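Local coordinates for protein acetyltransferase, GNAT family (Streptococcus pneumoniae, PDB 2I79) that binds acetyl coenzyme A and probably transfers its acetyl group to the amino group of an acceptor, perhaps glutamate, at residues A[106-111]-A[137-142]; A[72-77]-A[90-95]; A[144-149]-A[165-170]. One frame throughout, in Å; residues are numbered along the deposited sequence.

Contact 1 (A[106-111]-A[137-142]); sequences LLLEEA and HLYQKH. With ACO (acetyl coenzyme *a), chain G.
In this GNAT fold, helix 103-117 and helix 133-141 meet next to the cofactor, and 106-111 meets 137-142 through very few side chains. The tight part is L108. L108 CD1 touches the imidazole, 3.4 Å from H142 CG, with CB over one face; the two side chains slide past each other in opposite directions. The same methyl reaches Y139, with L108 CD1 3.9 Å from Y139 CD1. With chi1 at -142°, off the staggered positions, L108 meets both rings. L90 and I92 of strand 87-94 pack against L108 and Y139 from the sheet side.

H142 is held by its own segment: ND1 donates to the carbonyl O of L138 at 3.2 Å, nearly straight at 173°. The oxygen lies in the ring plane, but the donor stands 34° above the carbonyl plane. That bond fixes the ring's rotation and presents its face to the leucine.

Toward solvent the packing loosens. E109, bent at chi2, brings CG and OE1 to the imidazole edge, OE1 3.5 Å from CD2 of H142. Its OE1 remains 4.6 Å from H142 NE2, so the two make no salt bridge.

The second helix also grips acetyl coenzyme A. The Y139 hydroxyl OH donates to the thioester O of the cofactor at a short 2.5 Å, which may polarise that carbonyl. At the far end H137 NE2 points in its ring plane to the 3'-phosphate oxygen O8A, 2.8 Å away.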
loop_
_atom_site.group_PDB
_atom_site.type_symbol
_atom_site.label_atom_id
_atom_site.label_comp_id
_atom_site.label_asym_id
_atom_site.label_seq_id
_atom_site.Cartn_x
_atom_site.Cartn_y
_atom_site.Cartn_z
ATOM N N LEU A 106 -1.154 -4.606 -24.463
ATOM C CA LEU A 106 0.112 -5.285 -24.715
ATOM C C LEU A 106 1.019 -5.310 -23.463
ATOM O O LEU A 106 1.607 -6.342 -23.109
ATOM C CB LEU A 106 0.822 -4.559 -25.841
ATOM C CG LEU A 106 1.568 -5.328 -26.927
ATOM C CD1 LEU A 106 0.868 -6.644 -27.335
ATOM C CD2 LEU A 106 1.722 -4.341 -28.131
ATOM N N LEU A 107 1.103 -4.160 -22.805
ATOM C CA LEU A 107 1.912 -3.983 -21.596
ATOM C C LEU A 107 1.326 -4.770 -20.422
ATOM O O LEU A 107 2.047 -5.482 -19.722
ATOM C CB LEU A 107 1.992 -2.490 -21.243
ATOM C CG LEU A 107 3.291 -1.662 -21.214
ATOM C CD1 LEU A 107 4.485 -2.260 -21.982
ATOM C CD2 LEU A 107 2.968 -0.239 -21.674
ATOM N N LEU A 108 0.012 -4.660 -20.226
ATOM C CA LEU A 108 -0.662 -5.437 -19.185
ATOM C C LEU A 108 -0.413 -6.928 -19.384
ATOM O O LEU A 108 -0.134 -7.640 -18.420
ATOM C CB LEU A 108 -2.184 -5.190 -19.156
ATOM C CG LEU A 108 -2.861 -5.143 -17.784
ATOM C CD1 LEU A 108 -4.225 -5.639 -17.869
ATOM C CD2 LEU A 108 -2.079 -5.891 -16.636
ATOM N N GLU A 109 -0.514 -7.404 -20.624
ATOM C CA GLU A 109 -0.333 -8.842 -20.865
ATOM C C GLU A 109 1.091 -9.286 -20.639
ATOM O O GLU A 109 1.326 -10.383 -20.138
ATOM C CB GLU A 109 -0.758 -9.274 -22.260
ATOM C CG GLU A 109 -1.843 -10.423 -22.281
ATOM C CD GLU A 109 -1.887 -11.329 -21.008
ATOM O OE1 GLU A 109 -2.990 -11.415 -20.413
ATOM O OE2 GLU A 109 -0.845 -11.944 -20.602
ATOM N N GLU A 110 2.046 -8.445 -21.018
ATOM C CA GLU A 110 3.445 -8.767 -20.772
ATOM C C GLU A 110 3.747 -8.831 -19.277
ATOM O O GLU A 110 4.522 -9.697 -18.805
ATOM C CB GLU A 110 4.374 -7.773 -21.459
ATOM C CG GLU A 110 4.509 -7.991 -22.962
ATOM C CD GLU A 110 4.694 -9.459 -23.346
ATOM O OE1 GLU A 110 5.562 -10.132 -22.747
ATOM O OE2 GLU A 110 3.951 -9.939 -24.241
ATOM N N ALA A 111 3.146 -7.909 -18.534
ATOM C CA ALA A 111 3.334 -7.860 -17.093
ATOM C C ALA A 111 2.758 -9.127 -16.475
ATOM O O ALA A 111 3.389 -9.739 -15.627
ATOM C CB ALA A 111 2.670 -6.601 -16.503
ATOM N N HIS A 137 -12.354 -1.086 -17.576
ATOM C CA HIS A 137 -12.529 -1.977 -18.722
ATOM C C HIS A 137 -11.262 -2.763 -19.118
ATOM O O HIS A 137 -11.324 -3.979 -19.416
ATOM C CB HIS A 137 -13.011 -1.188 -19.932
ATOM C CG HIS A 137 -13.031 -1.996 -21.183
ATOM N ND1 HIS A 137 -14.071 -2.841 -21.500
ATOM C CD2 HIS A 137 -12.121 -2.127 -22.174
ATOM C CE1 HIS A 137 -13.811 -3.441 -22.649
ATOM N NE2 HIS A 137 -12.627 -3.033 -23.072
ATOM N N LEU A 138 -10.138 -2.054 -19.174
ATOM C CA LEU A 138 -8.897 -2.652 -19.610
ATOM C C LEU A 138 -8.585 -3.799 -18.666
ATOM O O LEU A 138 -8.329 -4.910 -19.107
ATOM C CB LEU A 138 -7.745 -1.622 -19.635
ATOM C CG LEU A 138 -6.323 -2.176 -19.927
ATOM C CD1 LEU A 138 -6.139 -2.607 -21.382
ATOM C CD2 LEU A 138 -5.262 -1.200 -19.530
ATOM N N TYR A 139 -8.618 -3.531 -17.367
ATOM C CA TYR A 139 -8.296 -4.554 -16.387
ATOM C C TYR A 139 -9.264 -5.766 -16.417
ATOM O O TYR A 139 -8.804 -6.921 -16.352
ATOM C CB TYR A 139 -8.163 -3.932 -15.000
ATOM C CG TYR A 139 -6.851 -3.191 -14.821
ATOM C CD1 TYR A 139 -5.656 -3.895 -14.655
ATOM C CD2 TYR A 139 -6.795 -1.807 -14.798
ATOM C CE1 TYR A 139 -4.435 -3.240 -14.454
ATOM C CE2 TYR A 139 -5.567 -1.128 -14.614
ATOM C CZ TYR A 139 -4.394 -1.860 -14.445
ATOM O OH TYR A 139 -3.167 -1.234 -14.248
ATOM N N GLN A 140 -10.572 -5.513 -16.545
ATOM C CA GLN A 140 -11.557 -6.610 -16.665
ATOM C C GLN A 140 -11.218 -7.502 -17.856
ATOM O O GLN A 140 -11.259 -8.715 -17.765
ATOM C CB GLN A 140 -12.985 -6.067 -16.795
ATOM C CG GLN A 140 -13.504 -5.409 -15.511
ATOM C CD GLN A 140 -15.003 -5.095 -15.561
ATOM O OE1 GLN A 140 -15.443 -4.065 -16.097
ATOM N NE2 GLN A 140 -15.793 -5.997 -15.003
ATOM N N LYS A 141 -10.866 -6.886 -18.976
ATOM C CA LYS A 141 -10.456 -7.633 -20.157
ATOM C C LYS A 141 -9.358 -8.671 -19.864
ATOM O O LYS A 141 -9.324 -9.727 -20.481
ATOM C CB LYS A 141 -9.991 -6.650 -21.242
ATOM C CG LYS A 141 -9.613 -7.253 -22.607
ATOM C CD LYS A 141 -9.305 -6.090 -23.612
ATOM C CE LYS A 141 -8.090 -6.375 -24.552
ATOM N NZ LYS A 141 -7.691 -5.170 -25.406
ATOM N N HIS A 142 -8.459 -8.376 -18.925
ATOM C CA HIS A 142 -7.328 -9.255 -18.682
ATOM C C HIS A 142 -7.515 -10.088 -17.453
ATOM O O HIS A 142 -6.531 -10.554 -16.881
ATOM C CB HIS A 142 -6.024 -8.449 -18.617
ATOM C CG HIS A 142 -5.609 -7.905 -19.943
ATOM N ND1 HIS A 142 -6.113 -6.727 -20.449
ATOM C CD2 HIS A 142 -4.782 -8.404 -20.893
ATOM C CE1 HIS A 142 -5.611 -6.519 -21.653
ATOM N NE2 HIS A 142 -4.807 -7.526 -21.952
HETATM N N1A ACO G . -15.103 3.485 -21.188
HETATM C C2A ACO G . -14.903 2.178 -21.463
HETATM N N3A ACO G . -13.906 1.746 -22.259
HETATM C C4A ACO G . -13.042 2.614 -22.822
HETATM C C5A ACO G . -13.178 4.045 -22.560
HETATM C C6A ACO G . -14.285 4.446 -21.679
HETATM N N6A ACO G . -14.476 5.752 -21.394
HETATM N N7A ACO G . -12.208 4.661 -23.239
HETATM C C8A ACO G . -11.500 3.683 -23.881
HETATM N N9A ACO G . -12.007 2.464 -23.629
HETATM C C1B ACO G . -11.586 1.104 -24.071
HETATM C C2B ACO G . -11.104 0.898 -25.498
HETATM O O2B ACO G . -12.186 0.649 -26.398
HETATM C C3B ACO G . -10.258 -0.338 -25.327
HETATM O O3B ACO G . -11.010 -1.525 -25.149
HETATM P P3B ACO G . -11.160 -2.665 -26.262
HETATM O O7A ACO G . -12.093 -1.879 -27.167
HETATM O O8A ACO G . -11.760 -3.873 -25.583
HETATM O O9A ACO G . -9.775 -2.953 -26.785
HETATM C C4B ACO G . -9.615 -0.124 -23.964
HETATM O O4B ACO G . -10.532 0.666 -23.216
HETATM C C5B ACO G . -8.257 0.549 -24.113
HETATM O O5B ACO G . -7.322 -0.513 -24.343
HETATM P P1A ACO G . -5.840 -0.137 -24.837
HETATM O O1A ACO G . -5.905 0.820 -25.997
HETATM O O2A ACO G . -5.101 -1.456 -24.932
HETATM O O3A ACO G . -5.359 0.766 -23.582
HETATM P P2A ACO G . -4.648 2.241 -23.594
HETATM O O4A ACO G . -5.578 3.416 -23.917
HETATM O O5A ACO G . -3.373 2.041 -24.379
HETATM O O6A ACO G . -4.329 2.276 -21.993
HETATM C CBP ACO G . -4.961 3.322 -19.873
HETATM C CCP ACO G . -5.374 2.446 -21.042
HETATM C CDP ACO G . -6.116 3.331 -18.861
HETATM C CEP ACO G . -3.673 2.739 -19.272
HETATM C CAP ACO G . -4.705 4.748 -20.372
HETATM O OAP ACO G . -5.922 5.372 -20.845
HETATM C C9P ACO G . -4.059 5.603 -19.294
HETATM O O9P ACO G . -2.854 5.567 -19.134
HETATM N N8P ACO G . -4.850 6.389 -18.574
HETATM C C7P ACO G . -4.392 7.312 -17.528
HETATM C C6P ACO G . -3.698 6.628 -16.351
HETATM C C5P ACO G . -4.568 5.556 -15.755
HETATM O O5P ACO G . -5.708 5.825 -15.436
HETATM N N4P ACO G . -4.032 4.350 -15.615
HETATM C C3P ACO G . -4.741 3.216 -15.045
HETATM C C2P ACO G . -4.933 3.315 -13.538
HETATM S S1P ACO G . -3.352 3.274 -12.740
HETATM C C ACO G . -2.966 1.782 -12.224
HETATM O O ACO G . -2.798 1.013 -13.141
HETATM C CH3 ACO G . -2.861 1.502 -10.735
#

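Contact 2 (A[72-77]-A[90-95]); sequences GIVNIT and LFIVIG. With ACO (acetyl coenzyme *a), chain G.
V74 and I92 stand side by side and point the same way, with V74 CG2 pressed to 3.5 Å from I92 CG1, tighter than usual. L90 crosses obliquely, its CD1 settled between two neighbours on the facing strand, 3.6 Å from V74 CG2 and 3.5 Å from I76 CG1. At the other end of this row G72 offers only its backbone, and I94 folds CD1 back (chi2 -65°) to lie 3.5 Å from G72 CA. L107, L108 and A111 of helix 103-117 pack on this row.

The opposite face carries I73, V93, N75 and F91. I73 holds CG1 in the crowded position (chi1 68°), which lines it up beside V93, CG1 to CG1 3.7 Å. I73 CD1 reaches the edge of the F91 ring, 3.5 Å from CD2, and N75 CB also lies at that edge.

Between the two faces, I73 pairs with V93 and N75 with F91 through two backbone bonds each. I92 and I94 therefore turn their N-H groups away, to acetyl coenzyme A: I92 N lies 2.9 Å from the thioester O, and I94 N 2.8 Å from the pantetheine O9P. The cofactor's N4P returns a bond to I92 O. An antiparallel beta hairpin whose second strand turns the edge away from 72-77 to the pantetheine arm, where it parts from strand 123-129, is the hallmark of the GNAT acetyl-CoA site.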
loop_
_atom_site.group_PDB
_atom_site.type_symbol
_atom_site.label_atom_id
_atom_site.label_comp_id
_atom_site.label_asym_id
_atom_site.label_seq_id
_atom_site.Cartn_x
_atom_site.Cartn_y
_atom_site.Cartn_z
ATOM N N GLY A 72 4.725 4.327 -22.658
ATOM C CA GLY A 72 3.973 3.682 -21.601
ATOM C C GLY A 72 4.845 2.908 -20.623
ATOM O O GLY A 72 5.978 2.560 -20.934
ATOM N N ILE A 73 4.338 2.688 -19.420
ATOM C CA ILE A 73 5.020 1.858 -18.428
ATOM C C ILE A 73 4.037 0.981 -17.683
ATOM O O ILE A 73 2.886 1.359 -17.482
ATOM C CB ILE A 73 5.835 2.692 -17.406
ATOM C CG1 ILE A 73 4.936 3.525 -16.491
ATOM C CG2 ILE A 73 6.849 3.571 -18.136
ATOM C CD1 ILE A 73 4.791 2.906 -15.071
ATOM N N VAL A 74 4.483 -0.215 -17.332
ATOM C CA VAL A 74 3.767 -1.053 -16.380
ATOM C C VAL A 74 4.753 -1.372 -15.248
ATOM O O VAL A 74 5.922 -1.698 -15.470
ATOM C CB VAL A 74 3.085 -2.319 -17.021
ATOM C CG1 VAL A 74 4.047 -3.152 -17.827
ATOM C CG2 VAL A 74 2.400 -3.193 -15.923
ATOM N N ASN A 75 4.264 -1.232 -14.023
ATOM C CA ASN A 75 5.065 -1.398 -12.839
ATOM C C ASN A 75 4.424 -2.460 -11.957
ATOM O O ASN A 75 3.214 -2.401 -11.671
ATOM C CB ASN A 75 5.086 -0.067 -12.129
ATOM C CG ASN A 75 6.366 0.205 -11.455
ATOM O OD1 ASN A 75 6.444 0.181 -10.225
ATOM N ND2 ASN A 75 7.405 0.451 -12.241
ATOM N N ILE A 76 5.196 -3.467 -11.578
ATOM C CA ILE A 76 4.791 -4.323 -10.469
ATOM C C ILE A 76 5.700 -4.078 -9.274
ATOM O O ILE A 76 6.923 -4.149 -9.369
ATOM C CB ILE A 76 4.795 -5.798 -10.802
ATOM C CG1 ILE A 76 3.861 -6.080 -11.983
ATOM C CG2 ILE A 76 4.387 -6.581 -9.563
ATOM C CD1 ILE A 76 3.971 -7.493 -12.497
ATOM N N THR A 77 5.055 -3.771 -8.164
ATOM C CA THR A 77 5.679 -3.490 -6.886
ATOM C C THR A 77 5.224 -4.546 -5.883
ATOM O O THR A 77 4.166 -5.124 -6.038
ATOM C CB THR A 77 5.247 -2.091 -6.449
ATOM O OG1 THR A 77 6.309 -1.187 -6.732
ATOM C CG2 THR A 77 4.864 -2.043 -5.002
ATOM N N LEU A 90 -0.029 -3.482 -9.084
ATOM C CA LEU A 90 0.144 -3.103 -10.478
ATOM C C LEU A 90 -0.133 -1.597 -10.678
ATOM O O LEU A 90 -1.040 -1.023 -10.055
ATOM C CB LEU A 90 -0.752 -3.998 -11.373
ATOM C CG LEU A 90 -0.521 -4.250 -12.875
ATOM C CD1 LEU A 90 0.766 -4.942 -13.240
ATOM C CD2 LEU A 90 -1.669 -5.124 -13.399
ATOM N N PHE A 91 0.682 -0.975 -11.544
ATOM C CA PHE A 91 0.499 0.406 -12.011
ATOM C C PHE A 91 0.815 0.468 -13.512
ATOM O O PHE A 91 1.896 0.025 -13.915
ATOM C CB PHE A 91 1.446 1.341 -11.255
ATOM C CG PHE A 91 1.410 2.762 -11.729
ATOM C CD1 PHE A 91 0.337 3.590 -11.410
ATOM C CD2 PHE A 91 2.434 3.275 -12.503
ATOM C CE1 PHE A 91 0.302 4.922 -11.844
ATOM C CE2 PHE A 91 2.405 4.601 -12.942
ATOM C CZ PHE A 91 1.339 5.424 -12.610
ATOM N N ILE A 92 -0.105 1.016 -14.319
ATOM C CA ILE A 92 0.126 1.266 -15.762
ATOM C C ILE A 92 -0.274 2.689 -16.153
ATOM O O ILE A 92 -1.318 3.197 -15.746
ATOM C CB ILE A 92 -0.675 0.275 -16.670
ATOM C CG1 ILE A 92 -0.414 -1.181 -16.253
ATOM C CG2 ILE A 92 -0.326 0.438 -18.198
ATOM C CD1 ILE A 92 -1.165 -2.222 -17.112
ATOM N N VAL A 93 0.542 3.342 -16.970
ATOM C CA VAL A 93 0.132 4.611 -17.543
ATOM C C VAL A 93 0.694 4.720 -18.947
ATOM O O VAL A 93 1.825 4.300 -19.194
ATOM C CB VAL A 93 0.536 5.816 -16.665
ATOM C CG1 VAL A 93 2.042 5.814 -16.396
ATOM C CG2 VAL A 93 0.096 7.110 -17.315
ATOM N N ILE A 94 -0.152 5.235 -19.854
ATOM C CA ILE A 94 0.174 5.446 -21.275
ATOM C C ILE A 94 0.021 6.948 -21.543
ATOM O O ILE A 94 -0.859 7.600 -20.961
ATOM C CB ILE A 94 -0.754 4.626 -22.213
ATOM C CG1 ILE A 94 -0.653 3.114 -21.907
ATOM C CG2 ILE A 94 -0.415 4.853 -23.690
ATOM C CD1 ILE A 94 0.720 2.483 -22.196
ATOM N N GLY A 95 0.921 7.510 -22.359
ATOM C CA GLY A 95 0.761 8.884 -22.819
ATOM C C GLY A 95 -0.569 9.036 -23.526
ATOM O O GLY A 95 -0.960 8.170 -24.312
HETATM N N1A ACO G . -15.103 3.485 -21.188
HETATM C C2A ACO G . -14.903 2.178 -21.463
HETATM N N3A ACO G . -13.906 1.746 -22.259
HETATM C C4A ACO G . -13.042 2.614 -22.822
HETATM C C5A ACO G . -13.178 4.045 -22.560
HETATM C C6A ACO G . -14.285 4.446 -21.679
HETATM N N6A ACO G . -14.476 5.752 -21.394
HETATM N N7A ACO G . -12.208 4.661 -23.239
HETATM C C8A ACO G . -11.500 3.683 -23.881
HETATM N N9A ACO G . -12.007 2.464 -23.629
HETATM C C1B ACO G . -11.586 1.104 -24.071
HETATM C C2B ACO G . -11.104 0.898 -25.498
HETATM O O2B ACO G . -12.186 0.649 -26.398
HETATM C C3B ACO G . -10.258 -0.338 -25.327
HETATM O O3B ACO G . -11.010 -1.525 -25.149
HETATM P P3B ACO G . -11.160 -2.665 -26.262
HETATM O O7A ACO G . -12.093 -1.879 -27.167
HETATM O O8A ACO G . -11.760 -3.873 -25.583
HETATM O O9A ACO G . -9.775 -2.953 -26.785
HETATM C C4B ACO G . -9.615 -0.124 -23.964
HETATM O O4B ACO G . -10.532 0.666 -23.216
HETATM C C5B ACO G . -8.257 0.549 -24.113
HETATM O O5B ACO G . -7.322 -0.513 -24.343
HETATM P P1A ACO G . -5.840 -0.137 -24.837
HETATM O O1A ACO G . -5.905 0.820 -25.997
HETATM O O2A ACO G . -5.101 -1.456 -24.932
HETATM O O3A ACO G . -5.359 0.766 -23.582
HETATM P P2A ACO G . -4.648 2.241 -23.594
HETATM O O4A ACO G . -5.578 3.416 -23.917
HETATM O O5A ACO G . -3.373 2.041 -24.379
HETATM O O6A ACO G . -4.329 2.276 -21.993
HETATM C CBP ACO G . -4.961 3.322 -19.873
HETATM C CCP ACO G . -5.374 2.446 -21.042
HETATM C CDP ACO G . -6.116 3.331 -18.861
HETATM C CEP ACO G . -3.673 2.739 -19.272
HETATM C CAP ACO G . -4.705 4.748 -20.372
HETATM O OAP ACO G . -5.922 5.372 -20.845
HETATM C C9P ACO G . -4.059 5.603 -19.294
HETATM O O9P ACO G . -2.854 5.567 -19.134
HETATM N N8P ACO G . -4.850 6.389 -18.574
HETATM C C7P ACO G . -4.392 7.312 -17.528
HETATM C C6P ACO G . -3.698 6.628 -16.351
HETATM C C5P ACO G . -4.568 5.556 -15.755
HETATM O O5P ACO G . -5.708 5.825 -15.436
HETATM N N4P ACO G . -4.032 4.350 -15.615
HETATM C C3P ACO G . -4.741 3.216 -15.045
HETATM C C2P ACO G . -4.933 3.315 -13.538
HETATM S S1P ACO G . -3.352 3.274 -12.740
HETATM C C ACO G . -2.966 1.782 -12.224
HETATM O O ACO G . -2.798 1.013 -13.141
HETATM C CH3 ACO G . -2.861 1.502 -10.735
#

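Contact 3 (A[144-149]-A[165-170]); sequences FVIEGS and YLMGKL
Strands 145-149 and 165-170 run antiparallel at 156° in a beta hairpin at the C-terminal end of the GNAT sheet, with V145 and G168 exchanging two backbone bonds before a beta bulge sets in. There E147 and G148 both face L166: E147 N donates to L166 O at 2.8 Å, while L166 N meets G148 O at 3.0 Å through a bent bond, well above the carbonyl plane. The bulge swings E147 round so that its extended chain lays the carboxylate across G168, with CD 3.7 Å from G168 CA. The charge is met by R123, while OE1 accepts from Q150 of the second subunit; the backbones of E147 and S149 also bond to that subunit.

On the face of I146, M167 and Y165, the methyl CD1 of I146 sits over the centre of the Y165 ring, a CH-pi contact at 3.9 Å and 7° off the normal. M167 bends at chi3 to bring CE to 3.9 Å from F144 CB. The F144 ring is crossed at about a right angle by K169, whose NZ goes on to H142 O, and K169 CB rests 3.7 Å from the ring centroid, only 5° off the normal.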
loop_
_atom_site.group_PDB
_atom_site.type_symbol
_atom_site.label_atom_id
_atom_site.label_comp_id
_atom_site.label_asym_id
_atom_site.label_seq_id
_atom_site.Cartn_x
_atom_site.Cartn_y
_atom_site.Cartn_z
ATOM N N PHE A 144 -9.007 -9.339 -14.401
ATOM C CA PHE A 144 -9.146 -8.711 -13.100
ATOM C C PHE A 144 -10.619 -8.560 -12.751
ATOM O O PHE A 144 -11.394 -8.124 -13.567
ATOM C CB PHE A 144 -8.488 -7.338 -13.094
ATOM C CG PHE A 144 -6.988 -7.383 -13.005
ATOM C CD1 PHE A 144 -6.334 -7.116 -11.803
ATOM C CD2 PHE A 144 -6.230 -7.685 -14.124
ATOM C CE1 PHE A 144 -4.968 -7.150 -11.722
ATOM C CE2 PHE A 144 -4.874 -7.744 -14.041
ATOM C CZ PHE A 144 -4.228 -7.467 -12.829
ATOM N N VAL A 145 -10.981 -8.860 -11.508
ATOM C CA VAL A 145 -12.359 -8.722 -11.051
ATOM C C VAL A 145 -12.425 -7.662 -9.946
ATOM O O VAL A 145 -11.433 -7.423 -9.246
ATOM C CB VAL A 145 -12.865 -10.066 -10.545
ATOM C CG1 VAL A 145 -12.725 -11.128 -11.667
ATOM C CG2 VAL A 145 -12.110 -10.486 -9.312
ATOM N N ILE A 146 -13.576 -7.032 -9.804
ATOM C CA ILE A 146 -13.798 -6.047 -8.765
ATOM C C ILE A 146 -14.109 -6.781 -7.459
ATOM O O ILE A 146 -15.029 -7.575 -7.385
ATOM C CB ILE A 146 -14.928 -5.035 -9.139
ATOM C CG1 ILE A 146 -14.477 -4.205 -10.347
ATOM C CG2 ILE A 146 -15.258 -4.149 -7.948
ATOM C CD1 ILE A 146 -15.545 -3.520 -11.085
ATOM N N GLU A 147 -13.317 -6.503 -6.443
ATOM C CA GLU A 147 -13.382 -7.191 -5.160
ATOM C C GLU A 147 -13.948 -6.320 -4.066
ATOM O O GLU A 147 -14.046 -6.753 -2.917
ATOM C CB GLU A 147 -11.958 -7.595 -4.762
ATOM C CG GLU A 147 -11.406 -8.633 -5.713
ATOM C CD GLU A 147 -9.919 -8.816 -5.610
ATOM O OE1 GLU A 147 -9.204 -7.827 -5.299
ATOM O OE2 GLU A 147 -9.473 -9.969 -5.838
ATOM N N GLY A 148 -14.280 -5.081 -4.407
ATOM C CA GLY A 148 -14.691 -4.118 -3.403
ATOM C C GLY A 148 -14.646 -2.694 -3.906
ATOM O O GLY A 148 -14.211 -2.423 -5.024
ATOM N N SER A 149 -15.091 -1.779 -3.059
ATOM C CA SER A 149 -14.993 -0.363 -3.370
ATOM C C SER A 149 -14.891 0.427 -2.085
ATOM O O SER A 149 -15.362 -0.028 -1.018
ATOM C CB SER A 149 -16.168 0.110 -4.230
ATOM O OG SER A 149 -17.334 0.233 -3.468
ATOM N N TYR A 165 -12.421 1.356 -6.960
ATOM C CA TYR A 165 -12.579 -0.080 -6.933
ATOM C C TYR A 165 -11.264 -0.697 -6.499
ATOM O O TYR A 165 -10.196 -0.254 -6.882
ATOM C CB TYR A 165 -12.949 -0.629 -8.320
ATOM C CG TYR A 165 -14.405 -0.364 -8.750
ATOM C CD1 TYR A 165 -15.480 -0.717 -7.912
ATOM C CD2 TYR A 165 -14.695 0.198 -9.993
ATOM C CE1 TYR A 165 -16.814 -0.492 -8.303
ATOM C CE2 TYR A 165 -16.008 0.420 -10.407
ATOM C CZ TYR A 165 -17.075 0.075 -9.546
ATOM O OH TYR A 165 -18.390 0.284 -9.922
ATOM N N LEU A 166 -11.377 -1.726 -5.685
ATOM C CA LEU A 166 -10.329 -2.719 -5.476
ATOM C C LEU A 166 -10.445 -3.800 -6.547
ATOM O O LEU A 166 -11.527 -4.398 -6.704
ATOM C CB LEU A 166 -10.578 -3.399 -4.127
ATOM C CG LEU A 166 -10.646 -2.542 -2.867
ATOM C CD1 LEU A 166 -11.283 -3.393 -1.726
ATOM C CD2 LEU A 166 -9.234 -2.072 -2.542
ATOM N N MET A 167 -9.372 -4.030 -7.304
ATOM C CA MET A 167 -9.404 -5.017 -8.389
ATOM C C MET A 167 -8.254 -6.027 -8.227
ATOM O O MET A 167 -7.134 -5.671 -7.811
ATOM C CB MET A 167 -9.276 -4.329 -9.741
ATOM C CG MET A 167 -10.355 -3.264 -10.070
ATOM S SD MET A 167 -10.464 -2.833 -11.822
ATOM C CE MET A 167 -11.015 -4.405 -12.457
ATOM N N GLY A 168 -8.521 -7.286 -8.561
ATOM C CA GLY A 168 -7.534 -8.347 -8.344
ATOM C C GLY A 168 -7.572 -9.483 -9.343
ATOM O O GLY A 168 -8.588 -9.698 -9.976
ATOM N N LYS A 169 -6.440 -10.186 -9.483
ATOM C CA LYS A 169 -6.299 -11.356 -10.347
ATOM C C LYS A 169 -5.375 -12.393 -9.719
ATOM O O LYS A 169 -4.262 -12.051 -9.257
ATOM C CB LYS A 169 -5.743 -10.932 -11.698
ATOM C CG LYS A 169 -5.669 -12.060 -12.727
ATOM C CD LYS A 169 -4.799 -11.677 -13.904
ATOM C CE LYS A 169 -4.682 -12.820 -14.896
ATOM N NZ LYS A 169 -5.913 -12.982 -15.709
ATOM N N LEU A 170 -5.816 -13.646 -9.678
ATOM C CA LEU A 170 -4.957 -14.738 -9.203
ATOM C C LEU A 170 -4.141 -15.266 -10.364
ATOM O O LEU A 170 -4.652 -15.382 -11.467
ATOM C CB LEU A 170 -5.766 -15.867 -8.579
ATOM C CG LEU A 170 -6.701 -15.474 -7.443
ATOM C CD1 LEU A 170 -7.444 -16.702 -6.888
ATOM C CD2 LEU A 170 -5.946 -14.736 -6.357
#

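How the contacts relate
Contacts 1 and 2 share the cofactor and lie about 11 Å apart, centre to centre. The thioester oxygen of acetyl coenzyme A is gripped from both: by the hydroxyl of Y139 in contact 1 and the N-H of I92 in contact 2. Their hydrophobic sides join where L108 CD2 meets L90 CD2 at 3.4 Å. Contact 3 stands further off, its centre about 13 Å from contact 1 and about 17 Å from contact 2; the side chain of M167 is about 8 Å from the cofactor. It is tied to contact 1 by a probable hydrogen bond, K169 NZ to H142 O at 2.8 Å, and touches contact 2 where F144 CZ lies 3.5 Å from L90 CD2.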